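Local atomic coordinates of amine Dehydrogenase (Pseudomonas putida, PDB entry 1JMX), a protein that carries two covalently bound hemes c and, as a quinohemoprotein amine dehydrogenase alpha subunit, probably serves in electron transfer. Residues L7-N10 / K11-C15; I17-G20 / N21-S25; I41-M44 / Q45-G49; D55-R58 / T59-Y63. All coordinates share one frame; numbering follows the deposited sequence.

Interaction 1: L7-N10 / K11-C15; sequences LLQN and KCMGC. With HEC (heme c), chain F.
Leu8 lays its CD2 methyl against the sulfur of Cys12, the next turn up helix 4-12, with 4.0 Å between CD2 and SG. This is the start of a Cys-X-X-Cys-His heme attachment motif: residues 12 to 15 supply both cysteines, and His16, an axial ligand of the iron, follows directly. The evidence for covalent anchorage is the bond length, 1.8 Å from Cys12 SG to CAB of the heme and likewise 1.8 Å from Cys15 SG to CAC. Cys12 keeps SG beside its own backbone N (chi1 -40°), which swings the sulfur off the helix to the porphyrin rim.

Backbone bonds carry the last helical turn. Lys11 N reaches Leu7 O at 3.0 Å, and Cys12 N reaches Leu8 O at 3.1 Å. Leu7 CD2 comes within 4.2 Å of Lys11 CG; the lysine chain then bends at chi2 and leads away, its NZ hydrogen-bonding Gln51 O.

Met13 is the first residue to leave helical geometry (psi 155°). Gly14 follows with phi 104°, where a CB would collide with Met13 O, which explains a glycine at this reversal between the two cysteines. A weak bond of 3.3 Å from Cys15 N to Cys12 O spans the reversal. Leu7 and Leu8 also pack on helix 54-67. At the heme edge, Lys11 O lies 3.3 Å from the methyl carbon CMC.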
# COMPACT_ATOMS: atom_id res chain seq x y z
N LEU A 7 4.73 -26.46 -21.95
CA LEU A 7 4.97 -25.03 -21.73
C LEU A 7 5.73 -24.84 -20.42
O LEU A 7 6.57 -23.95 -20.31
CB LEU A 7 3.65 -24.26 -21.68
CG LEU A 7 3.11 -23.70 -22.99
CD1 LEU A 7 1.75 -23.07 -22.76
CD2 LEU A 7 4.08 -22.69 -23.56
N LEU A 8 5.39 -25.66 -19.44
CA LEU A 8 6.04 -25.62 -18.13
C LEU A 8 7.54 -25.81 -18.30
O LEU A 8 8.34 -25.12 -17.67
CB LEU A 8 5.52 -26.77 -17.26
CG LEU A 8 4.65 -26.44 -16.07
CD1 LEU A 8 4.49 -27.71 -15.25
CD2 LEU A 8 5.27 -25.33 -15.23
N GLN A 9 7.92 -26.77 -19.13
CA GLN A 9 9.32 -27.05 -19.39
C GLN A 9 10.00 -26.02 -20.29
O GLN A 9 11.07 -25.53 -19.96
CB GLN A 9 9.44 -28.45 -19.99
CG GLN A 9 10.86 -28.93 -20.14
CD GLN A 9 11.19 -29.22 -21.58
OE1 GLN A 9 11.48 -28.31 -22.36
NE2 GLN A 9 11.10 -30.49 -21.95
N ASN A 10 9.37 -25.68 -21.41
CA ASN A 10 9.92 -24.72 -22.37
C ASN A 10 10.15 -23.32 -21.81
O ASN A 10 11.04 -22.60 -22.26
CB ASN A 10 8.99 -24.56 -23.58
CG ASN A 10 8.98 -25.76 -24.51
OD1 ASN A 10 9.51 -26.84 -24.20
ND2 ASN A 10 8.36 -25.57 -25.68
N LYS A 11 9.30 -22.92 -20.86
CA LYS A 11 9.36 -21.58 -20.30
C LYS A 11 9.89 -21.40 -18.88
O LYS A 11 10.33 -20.32 -18.52
CB LYS A 11 7.96 -20.97 -20.37
CG LYS A 11 7.40 -20.81 -21.78
CD LYS A 11 7.97 -19.58 -22.46
CE LYS A 11 7.45 -19.44 -23.87
NZ LYS A 11 8.02 -18.23 -24.52
N CYS A 12 9.85 -22.46 -18.08
CA CYS A 12 10.28 -22.36 -16.68
C CYS A 12 11.60 -23.07 -16.40
O CYS A 12 12.36 -22.65 -15.52
CB CYS A 12 9.17 -22.88 -15.76
SG CYS A 12 7.56 -22.31 -16.42
N MET A 13 11.85 -24.15 -17.14
CA MET A 13 13.08 -24.94 -17.00
C MET A 13 14.24 -23.98 -17.29
O MET A 13 14.07 -22.98 -17.98
CB MET A 13 13.05 -26.09 -18.02
CG MET A 13 14.14 -27.12 -17.91
SD MET A 13 14.78 -27.49 -19.56
CE MET A 13 16.53 -27.25 -19.30
N GLY A 14 15.42 -24.27 -16.76
CA GLY A 14 16.51 -23.35 -16.99
C GLY A 14 16.73 -22.55 -15.72
O GLY A 14 17.87 -22.25 -15.38
N CYS A 15 15.64 -22.17 -15.06
CA CYS A 15 15.70 -21.45 -13.78
C CYS A 15 15.11 -22.39 -12.74
O CYS A 15 15.54 -22.43 -11.59
CB CYS A 15 14.90 -20.15 -13.83
SG CYS A 15 15.66 -18.88 -14.81
FE HEC F . 10.14 -18.78 -11.38
CHA HEC F . 10.38 -18.37 -8.05
CHB HEC F . 7.05 -20.11 -11.01
CHC HEC F . 9.91 -19.22 -14.76
CHD HEC F . 13.28 -17.45 -11.78
NA HEC F . 8.97 -19.16 -9.86
C1A HEC F . 9.22 -18.93 -8.53
C2A HEC F . 8.09 -19.35 -7.70
C3A HEC F . 7.17 -19.84 -8.54
C4A HEC F . 7.71 -19.72 -9.88
CMA HEC F . 5.81 -20.40 -8.15
CAA HEC F . 8.01 -19.25 -6.20
CBA HEC F . 7.26 -17.99 -5.82
CGA HEC F . 7.13 -17.80 -4.32
O1A HEC F . 7.62 -18.64 -3.55
O2A HEC F . 6.53 -16.79 -3.92
NB HEC F . 8.79 -19.50 -12.61
C1B HEC F . 7.53 -20.02 -12.29
C2B HEC F . 6.79 -20.47 -13.42
C3B HEC F . 7.61 -20.23 -14.49
C4B HEC F . 8.83 -19.62 -13.99
CMB HEC F . 5.38 -21.10 -13.41
CAB HEC F . 7.23 -20.58 -15.92
CBB HEC F . 6.39 -19.59 -16.73
NC HEC F . 11.34 -18.41 -12.93
C1C HEC F . 11.08 -18.65 -14.27
C2C HEC F . 12.18 -18.25 -15.11
C3C HEC F . 13.12 -17.78 -14.30
C4C HEC F . 12.60 -17.86 -12.93
CMC HEC F . 12.23 -18.38 -16.64
CAC HEC F . 14.55 -17.48 -14.73
CBC HEC F . 14.94 -16.14 -15.32
ND HEC F . 11.54 -18.06 -10.17
C1D HEC F . 12.78 -17.54 -10.48
C2D HEC F . 13.51 -17.11 -9.28
C3D HEC F . 12.66 -17.38 -8.25
C4D HEC F . 11.48 -17.96 -8.81
CMD HEC F . 14.91 -16.49 -9.22
CAD HEC F . 12.87 -17.15 -6.75
CBD HEC F . 12.54 -15.75 -6.24
CGD HEC F . 11.11 -15.35 -6.51
O1D HEC F . 10.87 -14.51 -7.38
O2D HEC F . 10.20 -15.87 -5.85

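Interaction 2: I17-G20 / N21-S25; sequences IPEG and NDTYS
Gly20 O is gripped twice by Thr23: OG1 donates to it over 2.7 Å, and Thr23 N donates over the same 2.7 Å. The hydroxyl can do this because chi1 (67°) sets OG1 between the backbone N and the carbonyl carbon, a position close enough to Gly20 O for the bond. A valine here would probably leave Gly20 O with a single donor from this residue and make the turn less firmly held. Glu19 N then bonds Thr23 O at 2.9 Å, nearly straight at 169°, and one water bridges the next step, accepting from Gly20 N and donating to Thr23 O.

These bonds define a short, weakly bonded beta hairpin, strands 18-20 and 23-24, reversing through Asn21 and Asp22. Pro18 and Tyr24 form its antiparallel non-hydrogen-bonded pair; Pro18 CG lies 3.9 Å from Tyr24 CE1, and the two side chains meet at a slant. Beyond them the open end is fastened by Ser25 N to Ile17 O, 2.9 Å, and by Ile17 N to Ser25 OG, 3.1 Å.

Farther out, Ser25 OG is also hydrogen-bonded to Asp118 of a neighbouring subunit, and Glu19 OE2 to His29. Tyr24 rests on Leu8 and Gln9 of helix 4-12. Ser25 O hydrogen-bonds His16 ND1, a second-shell bond that is likely to limit the rotation of the imidazole whose NE2 binds the heme iron.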
# COMPACT_ATOMS: atom_id res chain seq x y z
N ILE A 17 14.44 -26.26 -11.75
CA ILE A 17 14.98 -27.57 -12.01
C ILE A 17 13.94 -28.69 -12.09
O ILE A 17 13.03 -28.77 -11.26
CB ILE A 17 16.15 -27.93 -11.02
CG1 ILE A 17 15.66 -28.78 -9.85
CG2 ILE A 17 16.82 -26.65 -10.47
CD1 ILE A 17 16.15 -30.21 -9.91
N PRO A 18 14.04 -29.53 -13.13
CA PRO A 18 13.14 -30.66 -13.35
C PRO A 18 13.37 -31.66 -12.23
O PRO A 18 14.51 -31.95 -11.88
CB PRO A 18 13.63 -31.23 -14.68
CG PRO A 18 14.28 -30.06 -15.35
CD PRO A 18 15.02 -29.41 -14.22
N GLU A 19 12.28 -32.16 -11.64
CA GLU A 19 12.39 -33.12 -10.56
C GLU A 19 11.76 -34.45 -10.92
O GLU A 19 11.74 -35.38 -10.11
CB GLU A 19 11.73 -32.57 -9.30
CG GLU A 19 12.39 -31.33 -8.75
CD GLU A 19 11.62 -30.68 -7.62
OE1 GLU A 19 12.26 -30.09 -6.73
OE2 GLU A 19 10.37 -30.76 -7.62
N GLY A 20 11.25 -34.56 -12.14
CA GLY A 20 10.62 -35.79 -12.57
C GLY A 20 9.20 -35.55 -13.05
O GLY A 20 8.55 -34.61 -12.60
N ASN A 21 8.73 -36.41 -13.95
CA ASN A 21 7.40 -36.32 -14.56
C ASN A 21 6.60 -35.02 -14.42
O ASN A 21 5.62 -34.93 -13.68
CB ASN A 21 6.53 -37.55 -14.25
CG ASN A 21 6.67 -38.05 -12.82
OD1 ASN A 21 6.70 -39.26 -12.59
ND2 ASN A 21 6.74 -37.13 -11.86
N ASP A 22 7.08 -34.01 -15.14
CA ASP A 22 6.46 -32.69 -15.21
C ASP A 22 6.42 -31.87 -13.91
O ASP A 22 5.61 -30.96 -13.79
CB ASP A 22 5.08 -32.78 -15.86
CG ASP A 22 5.12 -33.46 -17.23
OD1 ASP A 22 6.02 -33.13 -18.04
OD2 ASP A 22 4.27 -34.35 -17.48
N THR A 23 7.30 -32.20 -12.96
CA THR A 23 7.38 -31.45 -11.71
C THR A 23 8.68 -30.66 -11.71
O THR A 23 9.69 -31.11 -12.26
CB THR A 23 7.28 -32.35 -10.45
OG1 THR A 23 8.43 -33.19 -10.35
CG2 THR A 23 6.03 -33.21 -10.49
N TYR A 24 8.64 -29.45 -11.17
CA TYR A 24 9.80 -28.58 -11.13
C TYR A 24 9.99 -28.00 -9.75
O TYR A 24 9.07 -27.99 -8.94
CB TYR A 24 9.64 -27.46 -12.17
CG TYR A 24 9.54 -28.01 -13.57
CD1 TYR A 24 10.68 -28.27 -14.32
CD2 TYR A 24 8.30 -28.36 -14.11
CE1 TYR A 24 10.60 -28.89 -15.56
CE2 TYR A 24 8.21 -28.98 -15.34
CZ TYR A 24 9.36 -29.25 -16.06
OH TYR A 24 9.29 -29.89 -17.27
N SER A 25 11.19 -27.52 -9.47
CA SER A 25 11.46 -26.95 -8.17
C SER A 25 10.59 -25.71 -7.96
O SER A 25 10.32 -24.97 -8.91
CB SER A 25 12.95 -26.59 -8.03
OG SER A 25 13.31 -25.60 -8.97
O HOH W 1 10.10 -32.79 -14.36

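Interaction 3: I41-M44 / Q45-G49; sequences IARM and QVMHG. With HEC (heme c), chain F.
The backbone runs helically through Ile41 to Val46, as the bonds from Val46 N to Ala42 O (3.0 Å) and from Met47 N to Arg43 O (2.8 Å) attest, and Gly49 has left helical geometry, with positive phi. Met44, Arg43 and His48 turn this end of helix 34-48 toward the heme. Met44 bends at chi2 (-55°), which brings SD to the iron as an axial ligand, 2.5 Å from it; His16 NE2 is the other.

Arg43 and His48 converge on one heme propionate. Arg43 NH1 donates to O1D at 2.9 Å and 176°, while its NH2 donates to O2D at 3.1 Å, a two-pronged grip on the carboxylate; NH2 also makes a weak bond to O2A of the other propionate. His48 NE2 reaches the same O1D at 2.8 Å and 169°, so that oxygen holds two nearly straight bonds. Met47 adds a second-shell contact: its SD sits at the guanidinium edge and takes a weak bond of 3.6 Å from Arg43 NH1.

The imidazole of His48 is sandwiched, with Met47 CB over the centre of one face and the heme methyl CMD over the opposite face, toward the rim. Met44 SD lies at the ring's edge, in its plane. Arg43 NH2 additionally hydrogen-bonds a propionate oxygen of the second heme c, so this arginine touches both cofactors.

Ile41 packs on Arg57, Leu60 and Val61 of helix 54-67, where Gln45 OE1 also accepts from Arg57 NH1. Met47 packs on Phe125 and Gln129 of helix 116-129, and Phe125 makes a cation-pi contact with Arg43.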
# COMPACT_ATOMS: atom_id res chain seq x y z
N ILE A 41 3.53 -15.88 -12.09
CA ILE A 41 4.06 -15.85 -13.45
C ILE A 41 4.37 -14.42 -13.88
O ILE A 41 5.38 -14.16 -14.52
CB ILE A 41 3.10 -16.53 -14.44
CG1 ILE A 41 2.95 -18.01 -14.06
CG2 ILE A 41 3.63 -16.38 -15.86
CD1 ILE A 41 1.84 -18.74 -14.79
N ALA A 42 3.50 -13.49 -13.49
CA ALA A 42 3.69 -12.08 -13.79
C ALA A 42 4.96 -11.58 -13.09
O ALA A 42 5.65 -10.71 -13.62
CB ALA A 42 2.50 -11.27 -13.35
N ARG A 43 5.25 -12.11 -11.91
CA ARG A 43 6.45 -11.71 -11.18
C ARG A 43 7.67 -12.21 -11.94
O ARG A 43 8.70 -11.55 -11.96
CB ARG A 43 6.48 -12.28 -9.76
CG ARG A 43 5.49 -11.63 -8.81
CD ARG A 43 5.92 -11.71 -7.35
NE ARG A 43 6.08 -13.07 -6.85
CZ ARG A 43 7.24 -13.72 -6.83
NH1 ARG A 43 8.34 -13.13 -7.29
NH2 ARG A 43 7.32 -14.93 -6.31
N MET A 44 7.55 -13.38 -12.56
CA MET A 44 8.64 -13.95 -13.33
C MET A 44 9.00 -13.05 -14.50
O MET A 44 10.18 -12.92 -14.85
CB MET A 44 8.26 -15.34 -13.84
CG MET A 44 7.98 -16.33 -12.75
SD MET A 44 9.33 -16.47 -11.58
CE MET A 44 8.53 -15.88 -10.02
N GLN A 45 7.99 -12.41 -15.09
CA GLN A 45 8.20 -11.52 -16.23
C GLN A 45 8.79 -10.18 -15.83
O GLN A 45 9.74 -9.71 -16.44
CB GLN A 45 6.88 -11.26 -16.94
CG GLN A 45 6.19 -12.48 -17.48
CD GLN A 45 4.77 -12.18 -17.82
OE1 GLN A 45 3.87 -12.47 -17.04
NE2 GLN A 45 4.55 -11.54 -18.96
N VAL A 46 8.20 -9.58 -14.81
CA VAL A 46 8.63 -8.28 -14.32
C VAL A 46 9.98 -8.30 -13.60
O VAL A 46 10.85 -7.48 -13.88
CB VAL A 46 7.51 -7.68 -13.39
CG1 VAL A 46 8.05 -6.59 -12.51
CG2 VAL A 46 6.37 -7.16 -14.25
N MET A 47 10.18 -9.29 -12.73
CA MET A 47 11.40 -9.41 -11.95
C MET A 47 12.52 -10.21 -12.57
O MET A 47 13.68 -9.80 -12.50
CB MET A 47 11.09 -10.02 -10.58
CG MET A 47 10.13 -9.20 -9.74
SD MET A 47 9.76 -9.94 -8.14
CE MET A 47 8.56 -8.73 -7.52
N HIS A 48 12.18 -11.34 -13.19
CA HIS A 48 13.20 -12.22 -13.76
C HIS A 48 13.34 -12.32 -15.27
O HIS A 48 14.02 -13.22 -15.76
CB HIS A 48 13.05 -13.61 -13.14
CG HIS A 48 12.97 -13.59 -11.65
ND1 HIS A 48 13.93 -12.97 -10.87
CD2 HIS A 48 12.04 -14.06 -10.79
CE1 HIS A 48 13.58 -13.06 -9.60
NE2 HIS A 48 12.44 -13.72 -9.53
N GLY A 49 12.67 -11.43 -16.01
CA GLY A 49 12.78 -11.42 -17.46
C GLY A 49 12.14 -12.52 -18.29
O GLY A 49 12.45 -12.63 -19.48
FE HEC F . 10.14 -18.78 -11.38
CHA HEC F . 10.38 -18.37 -8.05
CHB HEC F . 7.05 -20.11 -11.01
CHC HEC F . 9.91 -19.22 -14.76
CHD HEC F . 13.28 -17.45 -11.78
NA HEC F . 8.97 -19.16 -9.86
C1A HEC F . 9.22 -18.93 -8.53
C2A HEC F . 8.09 -19.35 -7.70
C3A HEC F . 7.17 -19.84 -8.54
C4A HEC F . 7.71 -19.72 -9.88
CMA HEC F . 5.81 -20.40 -8.15
CAA HEC F . 8.01 -19.25 -6.20
CBA HEC F . 7.26 -17.99 -5.82
CGA HEC F . 7.13 -17.80 -4.32
O1A HEC F . 7.62 -18.64 -3.55
O2A HEC F . 6.53 -16.79 -3.92
NB HEC F . 8.79 -19.50 -12.61
C1B HEC F . 7.53 -20.02 -12.29
C2B HEC F . 6.79 -20.47 -13.42
C3B HEC F . 7.61 -20.23 -14.49
C4B HEC F . 8.83 -19.62 -13.99
CMB HEC F . 5.38 -21.10 -13.41
CAB HEC F . 7.23 -20.58 -15.92
CBB HEC F . 6.39 -19.59 -16.73
NC HEC F . 11.34 -18.41 -12.93
C1C HEC F . 11.08 -18.65 -14.27
C2C HEC F . 12.18 -18.25 -15.11
C3C HEC F . 13.12 -17.78 -14.30
C4C HEC F . 12.60 -17.86 -12.93
CMC HEC F . 12.23 -18.38 -16.64
CAC HEC F . 14.55 -17.48 -14.73
CBC HEC F . 14.94 -16.14 -15.32
ND HEC F . 11.54 -18.06 -10.17
C1D HEC F . 12.78 -17.54 -10.48
C2D HEC F . 13.51 -17.11 -9.28
C3D HEC F . 12.66 -17.38 -8.25
C4D HEC F . 11.48 -17.96 -8.81
CMD HEC F . 14.91 -16.49 -9.22
CAD HEC F . 12.87 -17.15 -6.75
CBD HEC F . 12.54 -15.75 -6.24
CGD HEC F . 11.11 -15.35 -6.51
O1D HEC F . 10.87 -14.51 -7.38
O2D HEC F . 10.20 -15.87 -5.85

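Interaction 4: D55-R58 / T59-Y63; sequences DDRR and TLVKY
Thr59 can be followed outward from its CB, which lies 3.5 Å from Asp56 O, one helical turn back. From there OG1 stands beside the backbone N (chi1 -60°) and folds down on Asp55 O, donating over 3.2 Å from a position above the carbonyl plane. The other branch, CG2, packs on Leu7 of helix 4-12. Thr59 N bonds the same Asp55 O at 3.0 Å, so this carbonyl takes both a main-chain and a side-chain donor, as serine and threonine hydroxyls commonly arrange inside alpha-helices. With alanine here, Asp55 O is likely to keep only its main-chain donor, and a gap would probably open beside Leu7.

Farther along, Val61 N meets Arg57 O at 3.0 Å, and the CG2 branch of Val61 comes 3.3 Å from the same oxygen. Leu60 CB lies 3.7 Å from Asp56 O, the acceptor of its own backbone N.

Arg58 bends at chi3 (-63°) and turns its guanidinium back along the helix, where NH2 makes a salt bridge of 2.6 Å with Asp55 OD2. Arg58 NH1 and Arg57 NH2 each form a salt bridge with an acidic side chain of another protein chain.

Helix 54-67 packs on two others of the heme-binding region: Arg57 lies against Leu38 of helix 34-48, and Asp56 joins Thr59 against Leu7 of helix 4-12. Leu60 also touches the heme. Lys62 NZ forms salt bridges with Asp66 and Asp208, while its chain touches Ile231 and Tyr233 of strand 223-233.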
# COMPACT_ATOMS: atom_id res chain seq x y z
N ASP A 55 -1.45 -15.46 -24.18
CA ASP A 55 -2.10 -16.73 -24.49
C ASP A 55 -1.47 -17.88 -23.72
O ASP A 55 -2.17 -18.65 -23.07
CB ASP A 55 -2.02 -17.02 -25.99
CG ASP A 55 -3.02 -16.22 -26.81
OD1 ASP A 55 -3.55 -16.77 -27.80
OD2 ASP A 55 -3.28 -15.03 -26.48
N ASP A 56 -0.15 -18.01 -23.83
CA ASP A 56 0.57 -19.07 -23.14
C ASP A 56 0.51 -18.92 -21.63
O ASP A 56 0.54 -19.91 -20.90
CB ASP A 56 2.03 -19.13 -23.62
CG ASP A 56 2.17 -19.65 -25.04
OD1 ASP A 56 3.28 -19.54 -25.59
OD2 ASP A 56 1.18 -20.18 -25.61
N ARG A 57 0.43 -17.67 -21.17
CA ARG A 57 0.34 -17.41 -19.74
C ARG A 57 -1.01 -17.93 -19.27
O ARG A 57 -1.08 -18.61 -18.26
CB ARG A 57 0.50 -15.92 -19.43
CG ARG A 57 0.54 -15.61 -17.93
CD ARG A 57 0.97 -14.18 -17.66
NE ARG A 57 0.06 -13.21 -18.27
CZ ARG A 57 0.13 -11.90 -18.09
NH1 ARG A 57 1.05 -11.36 -17.31
NH2 ARG A 57 -0.75 -11.11 -18.69
N ARG A 58 -2.06 -17.67 -20.06
CA ARG A 58 -3.40 -18.15 -19.74
C ARG A 58 -3.44 -19.66 -19.68
O ARG A 58 -4.14 -20.24 -18.86
CB ARG A 58 -4.43 -17.68 -20.77
CG ARG A 58 -5.09 -16.35 -20.43
CD ARG A 58 -6.27 -16.06 -21.33
NE ARG A 58 -5.88 -15.91 -22.73
CZ ARG A 58 -5.30 -14.82 -23.23
NH1 ARG A 58 -5.02 -13.79 -22.45
NH2 ARG A 58 -5.04 -14.76 -24.53
N THR A 59 -2.68 -20.30 -20.56
CA THR A 59 -2.62 -21.75 -20.60
C THR A 59 -1.98 -22.30 -19.34
O THR A 59 -2.52 -23.22 -18.73
CB THR A 59 -1.84 -22.26 -21.84
OG1 THR A 59 -2.48 -21.79 -23.03
CG2 THR A 59 -1.78 -23.79 -21.87
N LEU A 60 -0.86 -21.71 -18.93
CA LEU A 60 -0.17 -22.16 -17.72
C LEU A 60 -0.98 -21.95 -16.45
O LEU A 60 -0.97 -22.80 -15.57
CB LEU A 60 1.21 -21.51 -17.60
CG LEU A 60 2.27 -22.19 -18.47
CD1 LEU A 60 3.59 -21.45 -18.33
CD2 LEU A 60 2.43 -23.65 -18.06
N VAL A 61 -1.68 -20.82 -16.36
CA VAL A 61 -2.51 -20.51 -15.20
C VAL A 61 -3.59 -21.57 -15.06
O VAL A 61 -3.80 -22.12 -13.98
CB VAL A 61 -3.15 -19.10 -15.31
CG1 VAL A 61 -4.19 -18.90 -14.20
CG2 VAL A 61 -2.07 -18.02 -15.22
N LYS A 62 -4.26 -21.89 -16.17
CA LYS A 62 -5.32 -22.90 -16.18
C LYS A 62 -4.75 -24.23 -15.70
O LYS A 62 -5.30 -24.88 -14.81
CB LYS A 62 -5.90 -23.05 -17.59
CG LYS A 62 -6.97 -24.13 -17.75
CD LYS A 62 -8.30 -23.69 -17.16
CE LYS A 62 -9.41 -24.70 -17.40
NZ LYS A 62 -9.43 -25.82 -16.41
N TYR A 63 -3.61 -24.61 -16.27
CA TYR A 63 -2.94 -25.85 -15.93
C TYR A 63 -2.55 -25.93 -14.46
O TYR A 63 -2.84 -26.91 -13.78
CB TYR A 63 -1.68 -26.04 -16.81
CG TYR A 63 -0.91 -27.31 -16.49
CD1 TYR A 63 0.27 -27.26 -15.75
CD2 TYR A 63 -1.40 -28.56 -16.88
CE1 TYR A 63 0.95 -28.43 -15.40
CE2 TYR A 63 -0.72 -29.74 -16.54
CZ TYR A 63 0.45 -29.67 -15.79
OH TYR A 63 1.09 -30.83 -15.43

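In the fold
From the N terminus the four contacts come in series, none enclosing or crossing another, and each is closed within nine residues. Interaction 1 ends helix 4-12, and interaction 2, the hairpin that follows, folds back so that Tyr24 and Pro18 pack on Gln9 and Met13. Interaction 3 does not touch interaction 1, yet both bind the same heme, interaction 1 through thioether bonds, interaction 3 through the iron and propionates. Interaction 4 joins them: helix 54-67 touches Leu7 and Leu8 of interaction 1 and Ile41 and Gln45 of interaction 3. All eight segments belong to the heme-binding region near the N terminus, well away from the centre of the chain.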